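Local coordinates for protein probable N-glycosylase/DNA lyase (Thermotoga maritima, PDB 3N0U) that is probably a DNA glycosylase/lyase of the helix-hairpin-helix superfamily, a mostly helical DNA-repair protein, at residues E32-F35 with E36-R40. Sequence-based numbering, arbitrary orientation.
Sequences EQRF and EEFKR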
loop_
_atom_site.group_PDB
_atom_site.type_symbol
_atom_site.label_atom_id
_atom_site.label_comp_id
_atom_site.label_asym_id
_atom_site.label_seq_id
_atom_site.Cartn_x
_atom_site.Cartn_y
_atom_site.Cartn_z
ATOM N N GLU A 32 -14.220 -6.992 -0.994
ATOM C CA GLU A 32 -14.397 -7.362 -2.390
ATOM C C GLU A 32 -14.653 -6.134 -3.244
ATOM O O GLU A 32 -14.134 -6.024 -4.338
ATOM C CB GLU A 32 -15.521 -8.387 -2.555
ATOM C CG GLU A 32 -15.182 -9.742 -1.978
ATOM C CD GLU A 32 -14.105 -10.452 -2.777
ATOM O OE1 GLU A 32 -14.189 -10.425 -4.035
ATOM O OE2 GLU A 32 -13.174 -11.021 -2.162
ATOM N N GLN A 33 -15.427 -5.189 -2.744
ATOM C CA GLN A 33 -15.709 -3.990 -3.524
ATOM C C GLN A 33 -14.443 -3.165 -3.687
ATOM O O GLN A 33 -14.169 -2.623 -4.764
ATOM C CB GLN A 33 -16.814 -3.170 -2.868
ATOM C CG GLN A 33 -18.188 -3.758 -3.156
ATOM C CD GLN A 33 -19.203 -3.464 -2.069
ATOM O OE1 GLN A 33 -19.194 -2.386 -1.467
ATOM N NE2 GLN A 33 -20.080 -4.429 -1.802
ATOM N N ARG A 34 -13.621 -3.117 -2.644
ATOM C CA ARG A 34 -12.400 -2.329 -2.726
ATOM C C ARG A 34 -11.440 -2.981 -3.723
ATOM O O ARG A 34 -10.823 -2.299 -4.544
ATOM C CB ARG A 34 -11.769 -2.191 -1.345
ATOM C CG ARG A 34 -10.560 -1.289 -1.307
ATOM C CD ARG A 34 -10.924 0.146 -1.629
ATOM N NE ARG A 34 -11.650 0.807 -0.542
ATOM C CZ ARG A 34 -12.930 1.154 -0.585
ATOM N NH1 ARG A 34 -13.671 0.910 -1.662
ATOM N NH2 ARG A 34 -13.470 1.755 0.465
ATOM N N PHE A 35 -11.348 -4.306 -3.674
ATOM C CA PHE A 35 -10.496 -5.001 -4.623
ATOM C C PHE A 35 -10.940 -4.856 -6.063
ATOM O O PHE A 35 -10.099 -4.833 -6.970
ATOM C CB PHE A 35 -10.273 -6.468 -4.257
ATOM C CG PHE A 35 -8.842 -6.762 -4.076
ATOM C CD1 PHE A 35 -8.245 -6.538 -2.857
ATOM C CD2 PHE A 35 -8.057 -7.114 -5.157
ATOM C CE1 PHE A 35 -6.900 -6.735 -2.687
ATOM C CE2 PHE A 35 -6.695 -7.303 -5.001
ATOM C CZ PHE A 35 -6.123 -7.122 -3.753
ATOM N N GLU A 36 -12.245 -4.739 -6.288
ATOM C CA GLU A 36 -12.735 -4.530 -7.652
ATOM C C GLU A 36 -12.224 -3.190 -8.172
ATOM O O GLU A 36 -11.939 -3.045 -9.359
ATOM C CB GLU A 36 -14.263 -4.606 -7.697
ATOM C CG GLU A 36 -14.784 -6.028 -7.686
ATOM C CD GLU A 36 -16.154 -6.160 -7.027
ATOM O OE1 GLU A 36 -16.885 -5.142 -6.954
ATOM O OE2 GLU A 36 -16.498 -7.287 -6.581
ATOM N N GLU A 37 -12.093 -2.216 -7.279
ATOM C CA GLU A 37 -11.569 -0.910 -7.654
ATOM C C GLU A 37 -10.067 -1.015 -7.958
ATOM O O GLU A 37 -9.564 -0.425 -8.918
ATOM C CB GLU A 37 -11.863 0.122 -6.556
ATOM C CG GLU A 37 -13.377 0.344 -6.341
ATOM C CD GLU A 37 -13.733 1.097 -5.068
ATOM O OE1 GLU A 37 -12.819 1.462 -4.306
ATOM O OE2 GLU A 37 -14.948 1.319 -4.835
ATOM N N PHE A 38 -9.353 -1.810 -7.172
ATOM C CA PHE A 38 -7.935 -2.024 -7.439
ATOM C C PHE A 38 -7.748 -2.699 -8.792
ATOM O O PHE A 38 -6.881 -2.305 -9.565
ATOM C CB PHE A 38 -7.296 -2.922 -6.376
ATOM C CG PHE A 38 -7.315 -2.346 -4.973
ATOM C CD1 PHE A 38 -7.462 -0.990 -4.743
ATOM C CD2 PHE A 38 -7.116 -3.182 -3.901
ATOM C CE1 PHE A 38 -7.448 -0.487 -3.458
ATOM C CE2 PHE A 38 -7.103 -2.693 -2.607
ATOM C CZ PHE A 38 -7.258 -1.340 -2.383
ATOM N N LYS A 39 -8.536 -3.742 -9.054
ATOM C CA LYS A 39 -8.413 -4.486 -10.314
ATOM C C LYS A 39 -8.722 -3.577 -11.503
ATOM O O LYS A 39 -8.074 -3.677 -12.552
ATOM C CB LYS A 39 -9.289 -5.750 -10.321
ATOM C CG LYS A 39 -8.787 -6.823 -9.363
ATOM C CD LYS A 39 -9.373 -8.197 -9.662
ATOM C CE LYS A 39 -8.274 -9.246 -9.877
ATOM N NZ LYS A 39 -7.218 -9.245 -8.802
ATOM N N ARG A 40 -9.687 -2.681 -11.325
ATOM C CA ARG A 40 -10.092 -1.749 -12.376
ATOM C C ARG A 40 -8.929 -0.837 -12.720
ATOM O O ARG A 40 -8.685 -0.567 -13.892
ATOM C CB ARG A 40 -11.327 -0.921 -11.966
ATOM C CG ARG A 40 -11.705 0.176 -12.964
ATOM C CD ARG A 40 -12.848 1.026 -12.447
ATOM N NE ARG A 40 -13.929 0.199 -11.916
ATOM C CZ ARG A 40 -14.511 0.379 -10.733
ATOM N NH1 ARG A 40 -14.133 1.374 -9.941
ATOM N NH2 ARG A 40 -15.482 -0.434 -10.341
HETATM O O HOH W 1 -16.338 -2.081 -6.525
#
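Arg34 reaches Glu37 by swinging CG away from its own amide nitrogen, to lie beside the carbonyl carbon (chi1 -175°), and then bending at both of the next two bonds, while Glu37 runs extended beyond CG to meet it. The result is an i to i+3 salt bridge on helix 13-44, within a mostly helical DNA glycosylase fold. Arg34 NH1 lies 2.8 Å from Glu37 OE1, but the N-H points well off line, so the hydrogen-bond component is weak even though the guanidinium and carboxylate planes are only 13° apart. The other guanidinium nitrogens are committed near the C-terminus: NE to Asp218 O and NH2 to Val217 O.

The same first torsion brings Arg34 CG to 3.5 Å from CZ of Phe38. Phe38 also makes an edge-to-face pair with Phe35: its edge carbon CD2 stands over one face of the Phe35 ring, with the planes at 73°. Both rings are buried, packed on Leu207 of helix 202-214 and on Arg148 of helix 140-148, so the pair joins this helix to two others. At the edge of the Phe35 ring lies Lys39 CG, whose chain continues to a salt bridge with Glu153.

Backbone i to i+4 amide-to-carbonyl bonds, such as the well-aligned one from Lys39 N to Phe35 O at 2.8 Å, carry the alpha-helical pattern through the segment. On the exposed side, Glu36 extends back past Glu32 O toward Gln33, and one water donates both to Gln33 O and, at 3.1 Å, to Glu36 OE1.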